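PDB 6U94: RND efflux system, outer membrane lipoprotein, NodT family from Burkholderia mallei, which probably serves as the outer membrane channel component of an RND-type efflux system, as other outer membrane factors do. Local coordinates for residues 70-75 against 161-166; 302-307 against 339-344. One frame throughout, in Å; residues are numbered along the deposited sequence.

Contact 1. Residues 70-75 against 161-166; sequences RDLRVA and SVHISL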
loop_
_atom_site.group_PDB
_atom_site.type_symbol
_atom_site.label_atom_id
_atom_site.label_comp_id
_atom_site.label_asym_id
_atom_site.label_seq_id
_atom_site.Cartn_x
_atom_site.Cartn_y
_atom_site.Cartn_z
ATOM N N ARG A 70 9.959 -23.175 3.802
ATOM C CA ARG A 70 10.200 -23.088 2.370
ATOM C C ARG A 70 11.481 -22.302 2.095
ATOM O O ARG A 70 11.937 -21.496 2.909
ATOM C CB ARG A 70 9.021 -22.418 1.668
ATOM C CG ARG A 70 8.933 -20.929 1.945
ATOM C CD ARG A 70 7.563 -20.363 1.616
ATOM N NE ARG A 70 7.186 -19.327 2.573
ATOM C CZ ARG A 70 5.999 -18.730 2.602
ATOM N NH1 ARG A 70 5.063 -19.063 1.722
ATOM N NH2 ARG A 70 5.747 -17.801 3.514
ATOM N N ASP A 71 12.068 -22.554 0.930
ATOM C CA ASP A 71 13.221 -21.777 0.514
ATOM C C ASP A 71 12.755 -20.477 -0.141
ATOM O O ASP A 71 11.577 -20.299 -0.467
ATOM C CB ASP A 71 14.115 -22.603 -0.416
ATOM C CG ASP A 71 13.730 -22.478 -1.876
ATOM O OD1 ASP A 71 14.638 -22.272 -2.708
ATOM O OD2 ASP A 71 12.529 -22.580 -2.192
ATOM N N LEU A 72 13.696 -19.547 -0.317
ATOM C CA LEU A 72 13.324 -18.221 -0.799
ATOM C C LEU A 72 12.786 -18.264 -2.222
ATOM O O LEU A 72 11.946 -17.434 -2.590
ATOM C CB LEU A 72 14.512 -17.266 -0.710
ATOM C CG LEU A 72 14.886 -16.841 0.709
ATOM C CD1 LEU A 72 15.791 -15.624 0.675
ATOM C CD2 LEU A 72 13.644 -16.573 1.550
ATOM N N ARG A 73 13.244 -19.221 -3.033
ATOM C CA ARG A 73 12.701 -19.347 -4.381
ATOM C C ARG A 73 11.218 -19.697 -4.342
ATOM O O ARG A 73 10.423 -19.158 -5.123
ATOM C CB ARG A 73 13.480 -20.395 -5.174
ATOM C CG ARG A 73 13.161 -20.398 -6.661
ATOM C CD ARG A 73 13.954 -21.466 -7.410
ATOM N NE ARG A 73 13.631 -22.813 -6.951
ATOM C CZ ARG A 73 12.514 -23.463 -7.269
ATOM N NH1 ARG A 73 11.602 -22.888 -8.047
ATOM N NH2 ARG A 73 12.304 -24.687 -6.803
ATOM N N VAL A 74 10.825 -20.589 -3.432
ATOM C CA VAL A 74 9.414 -20.935 -3.292
ATOM C C VAL A 74 8.639 -19.775 -2.677
ATOM O O VAL A 74 7.502 -19.492 -3.076
ATOM C CB VAL A 74 9.264 -22.229 -2.471
ATOM C CG1 VAL A 74 7.827 -22.415 -2.008
ATOM C CG2 VAL A 74 9.711 -23.428 -3.294
ATOM N N ALA A 75 9.238 -19.086 -1.702
ATOM C CA ALA A 75 8.595 -17.910 -1.128
ATOM C C ALA A 75 8.307 -16.868 -2.200
ATOM O O ALA A 75 7.235 -16.251 -2.208
ATOM C CB ALA A 75 9.468 -17.316 -0.023
ATOM N N SER A 161 15.447 -8.564 0.555
ATOM C CA SER A 161 14.415 -8.085 -0.359
ATOM C C SER A 161 13.197 -8.999 -0.347
ATOM O O SER A 161 12.056 -8.525 -0.419
ATOM C CB SER A 161 14.981 -7.960 -1.775
ATOM O OG SER A 161 13.997 -7.456 -2.668
ATOM N N VAL A 162 13.416 -10.313 -0.251
ATOM C CA VAL A 162 12.296 -11.249 -0.219
ATOM C C VAL A 162 11.583 -11.187 1.128
ATOM O O VAL A 162 10.351 -11.273 1.195
ATOM C CB VAL A 162 12.776 -12.675 -0.546
ATOM C CG1 VAL A 162 11.607 -13.657 -0.510
ATOM C CG2 VAL A 162 13.464 -12.702 -1.908
ATOM N N HIS A 163 12.342 -11.045 2.219
ATOM C CA HIS A 163 11.731 -10.877 3.535
ATOM C C HIS A 163 10.874 -9.615 3.591
ATOM O O HIS A 163 9.760 -9.631 4.128
ATOM C CB HIS A 163 12.811 -10.826 4.616
ATOM C CG HIS A 163 13.415 -12.157 4.938
ATOM N ND1 HIS A 163 13.036 -13.322 4.306
ATOM C CD2 HIS A 163 14.366 -12.507 5.835
ATOM C CE1 HIS A 163 13.730 -14.332 4.797
ATOM N NE2 HIS A 163 14.544 -13.865 5.727
ATOM N N ILE A 164 11.383 -8.510 3.043
ATOM C CA ILE A 164 10.634 -7.259 3.047
ATOM C C ILE A 164 9.336 -7.416 2.263
ATOM O O ILE A 164 8.264 -6.997 2.712
ATOM C CB ILE A 164 11.506 -6.119 2.493
ATOM C CG1 ILE A 164 12.546 -5.687 3.530
ATOM C CG2 ILE A 164 10.656 -4.947 2.071
ATOM C CD1 ILE A 164 13.400 -4.519 3.079
ATOM N N SER A 165 9.416 -8.037 1.082
ATOM C CA SER A 165 8.215 -8.275 0.287
ATOM C C SER A 165 7.230 -9.166 1.032
ATOM O O SER A 165 6.026 -8.884 1.066
ATOM C CB SER A 165 8.581 -8.908 -1.058
ATOM O OG SER A 165 9.505 -8.112 -1.777
ATOM N N LEU A 166 7.729 -10.241 1.643
ATOM C CA LEU A 166 6.850 -11.186 2.322
ATOM C C LEU A 166 6.165 -10.538 3.518
ATOM O O LEU A 166 4.952 -10.685 3.703
ATOM C CB LEU A 166 7.644 -12.418 2.754
ATOM C CG LEU A 166 6.862 -13.573 3.378
ATOM C CD1 LEU A 166 5.791 -14.072 2.424
ATOM C CD2 LEU A 166 7.816 -14.708 3.751
#
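The imidazole of His163 and the guanidinium of Arg70 are each met obliquely by a leucine methyl of the opposite segment. Both belong to a helix-to-helix packing in the all-helical part of an outer membrane factor subunit, where the N-capped start of helix 72-86 leans on the early turns of helix 156-203. Leu72 CD2 lies 3.9 Å from His163 CE1, the two side chains crossing at about a right angle, and the same methyl is 4.1 Å from Val162 CG1. Val162 presents CG1 because that branch stands anti to its backbone N (chi1 180°). Nearly a turn beyond Leu72, Ala75 brings CB to 4.3 Å from Val162 CG1. Leu137 of helix 132-142 and Leu153 also pack on Val162, which is buried.

Farther along helix 156-203, Leu166 and Arg70 meet tip to tip, with Leu166 CD2 3.7 Å from Arg70 NH2. This is van der Waals contact; the charge is paired with Asp78 through NH1, and carbonyls of Ala65, Val245 and Leu246 take further guanidinium bonds, which should fix its rotation. No hydrogen bond joins the two segments. The helix start is instead held from within by Asp71, whose OD1 accepts a weak bond from Arg73 N, while Val74 N reaches Asp71 OD2 at 2.9 Å, coming from above the carboxylate plane, 44° out of it.

Contact 2. Residues 302-307 against 339-344; sequences ARAAFF and LTLPIF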
loop_
_atom_site.group_PDB
_atom_site.type_symbol
_atom_site.label_atom_id
_atom_site.label_comp_id
_atom_site.label_asym_id
_atom_site.label_seq_id
_atom_site.Cartn_x
_atom_site.Cartn_y
_atom_site.Cartn_z
ATOM N N ALA A 302 31.986 7.652 -1.639
ATOM C CA ALA A 302 30.826 7.639 -2.521
ATOM C C ALA A 302 29.587 8.164 -1.804
ATOM O O ALA A 302 28.773 8.877 -2.402
ATOM C CB ALA A 302 30.595 6.225 -3.055
ATOM N N ARG A 303 29.430 7.829 -0.521
ATOM C CA ARG A 303 28.322 8.371 0.257
ATOM C C ARG A 303 28.457 9.878 0.417
ATOM O O ARG A 303 27.477 10.619 0.277
ATOM C CB ARG A 303 28.255 7.692 1.623
ATOM C CG ARG A 303 27.669 6.293 1.600
ATOM C CD ARG A 303 27.642 5.710 3.000
ATOM N NE ARG A 303 27.203 4.319 3.014
ATOM C CZ ARG A 303 27.186 3.557 4.103
ATOM N NH1 ARG A 303 27.584 4.049 5.269
ATOM N NH2 ARG A 303 26.771 2.300 4.027
ATOM N N ALA A 304 29.671 10.347 0.715
ATOM C CA ALA A 304 29.902 11.782 0.829
ATOM C C ALA A 304 29.532 12.498 -0.462
ATOM O O ALA A 304 29.001 13.614 -0.434
ATOM C CB ALA A 304 31.361 12.051 1.195
ATOM N N ALA A 305 29.788 11.860 -1.606
ATOM C CA ALA A 305 29.539 12.507 -2.888
ATOM C C ALA A 305 28.068 12.448 -3.295
ATOM O O ALA A 305 27.544 13.417 -3.851
ATOM C CB ALA A 305 30.409 11.874 -3.975
ATOM N N PHE A 306 27.381 11.329 -3.032
ATOM C CA PHE A 306 26.101 11.072 -3.676
ATOM C C PHE A 306 24.943 10.725 -2.744
ATOM O O PHE A 306 23.832 10.499 -3.236
ATOM C CB PHE A 306 26.255 9.939 -4.704
ATOM C CG PHE A 306 27.280 10.222 -5.767
ATOM C CD1 PHE A 306 27.058 11.199 -6.723
ATOM C CD2 PHE A 306 28.464 9.502 -5.813
ATOM C CE1 PHE A 306 27.997 11.460 -7.702
ATOM C CE2 PHE A 306 29.410 9.758 -6.788
ATOM C CZ PHE A 306 29.178 10.735 -7.734
ATOM N N PHE A 307 25.152 10.684 -1.434
ATOM C CA PHE A 307 24.126 10.217 -0.501
ATOM C C PHE A 307 23.725 11.353 0.427
ATOM O O PHE A 307 24.491 11.706 1.341
ATOM C CB PHE A 307 24.638 9.019 0.296
ATOM C CG PHE A 307 23.563 8.062 0.734
ATOM C CD1 PHE A 307 22.449 8.505 1.425
ATOM C CD2 PHE A 307 23.678 6.706 0.458
ATOM C CE1 PHE A 307 21.464 7.612 1.830
ATOM C CE2 PHE A 307 22.704 5.810 0.856
ATOM C CZ PHE A 307 21.592 6.266 1.546
ATOM N N LEU A 339 32.770 16.225 -4.871
ATOM C CA LEU A 339 33.849 15.274 -4.636
ATOM C C LEU A 339 34.850 15.886 -3.662
ATOM O O LEU A 339 35.556 16.841 -4.002
ATOM C CB LEU A 339 34.519 14.881 -5.950
ATOM C CG LEU A 339 33.620 14.133 -6.935
ATOM C CD1 LEU A 339 34.344 13.906 -8.244
ATOM C CD2 LEU A 339 33.156 12.814 -6.342
ATOM N N THR A 340 34.894 15.341 -2.447
ATOM C CA THR A 340 35.877 15.720 -1.445
ATOM C C THR A 340 36.772 14.567 -1.027
ATOM O O THR A 340 37.867 14.807 -0.510
ATOM C CB THR A 340 35.187 16.278 -0.191
ATOM O OG1 THR A 340 34.467 15.222 0.459
ATOM C CG2 THR A 340 34.219 17.395 -0.566
ATOM N N LEU A 341 36.337 13.334 -1.222
ATOM C CA LEU A 341 37.155 12.175 -0.986
ATOM C C LEU A 341 37.308 11.398 -2.283
ATOM O O LEU A 341 36.336 11.255 -3.032
ATOM C CB LEU A 341 36.532 11.274 0.082
ATOM C CG LEU A 341 36.622 11.753 1.523
ATOM C CD1 LEU A 341 35.560 11.074 2.370
ATOM C CD2 LEU A 341 38.010 11.439 2.037
ATOM N N PRO A 342 38.509 10.915 -2.592
ATOM C CA PRO A 342 38.682 10.111 -3.807
ATOM C C PRO A 342 37.852 8.840 -3.730
ATOM O O PRO A 342 37.935 8.075 -2.765
ATOM C CB PRO A 342 40.186 9.808 -3.826
ATOM C CG PRO A 342 40.797 10.867 -2.961
ATOM C CD PRO A 342 39.784 11.148 -1.894
ATOM N N ILE A 343 37.033 8.621 -4.757
ATOM C CA ILE A 343 36.224 7.411 -4.778
ATOM C C ILE A 343 37.081 6.202 -5.133
ATOM O O ILE A 343 36.852 5.101 -4.619
ATOM C CB ILE A 343 35.038 7.591 -5.740
ATOM C CG1 ILE A 343 34.069 8.630 -5.166
ATOM C CG2 ILE A 343 34.327 6.275 -5.983
ATOM C CD1 ILE A 343 32.885 8.934 -6.058
ATOM N N PHE A 344 38.090 6.385 -5.975
ATOM C CA PHE A 344 38.946 5.296 -6.415
ATOM C C PHE A 344 40.367 5.490 -5.904
ATOM O O PHE A 344 40.888 6.611 -5.891
ATOM C CB PHE A 344 38.956 5.192 -7.938
ATOM C CG PHE A 344 37.624 4.848 -8.526
ATOM C CD1 PHE A 344 37.160 3.543 -8.508
ATOM C CD2 PHE A 344 36.828 5.832 -9.091
ATOM C CE1 PHE A 344 35.927 3.222 -9.046
ATOM C CE2 PHE A 344 35.596 5.519 -9.630
ATOM C CZ PHE A 344 35.146 4.211 -9.610
#
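Phe306 meets the tip of Ile343 at its ring edge, CE2 lying 3.6 Å from Ile343 CD1 near the ring plane, while the neighbouring Ala305 CB sits over one ring face, offset toward the rim. Here the last turn of helix 299-306 packs on a chain segment without regular secondary structure. In outer membrane factors of known structure the corresponding stretch between these two segments forms strands of the membrane β-barrel; here the residues between them include no strand.

Residues 339-344 run opposite in direction to the helix, so that Ala305 is level with Leu339 (CA to CA 5.4 Å) and Ala302 with Ile343 (CA to CA 5.9 Å). Such short spacings go with the small alanine side chains on this helix surface. Ile343 extends its longer branch, CG1 anti to the carbonyl carbon (chi1 -68°) and CD1 anti to CA (chi2 178°), which carries the methyl past Ala305 CB to the Phe306 ring. The CB of Leu339 points away from the helix, yet its branch returns to place CD2 3.7 Å from Ala305 CB. Leu355 and Val358 of helix 355-359 pack against this apolar group, and a backbone hydrogen bond ties Ile343 to Gln298. No hydrogen bond links the two segments themselves. At the exposed margin, Ala304 CB comes 4.5 Å from Leu341 CD1.

Contact 1 closes before contact 2 opens, and the two share no helix. Their centres are 33 Å apart, and their nearest atoms, about 14 Å apart, do not touch. Contact 1 joins helices 72-86 and 156-203, its centre about 18 Å from the centre of the chain; contact 2, on helix 299-306 and the loop before helix 349-352, lies farther out, its centre about 34 Å from it. Each lies in a different one of the two outer membrane efflux protein regions of the chain. Contact 1 is thus packing between helices, whereas contact 2 fastens a loop to a helix end, so the two are separate points of packing, one in each region.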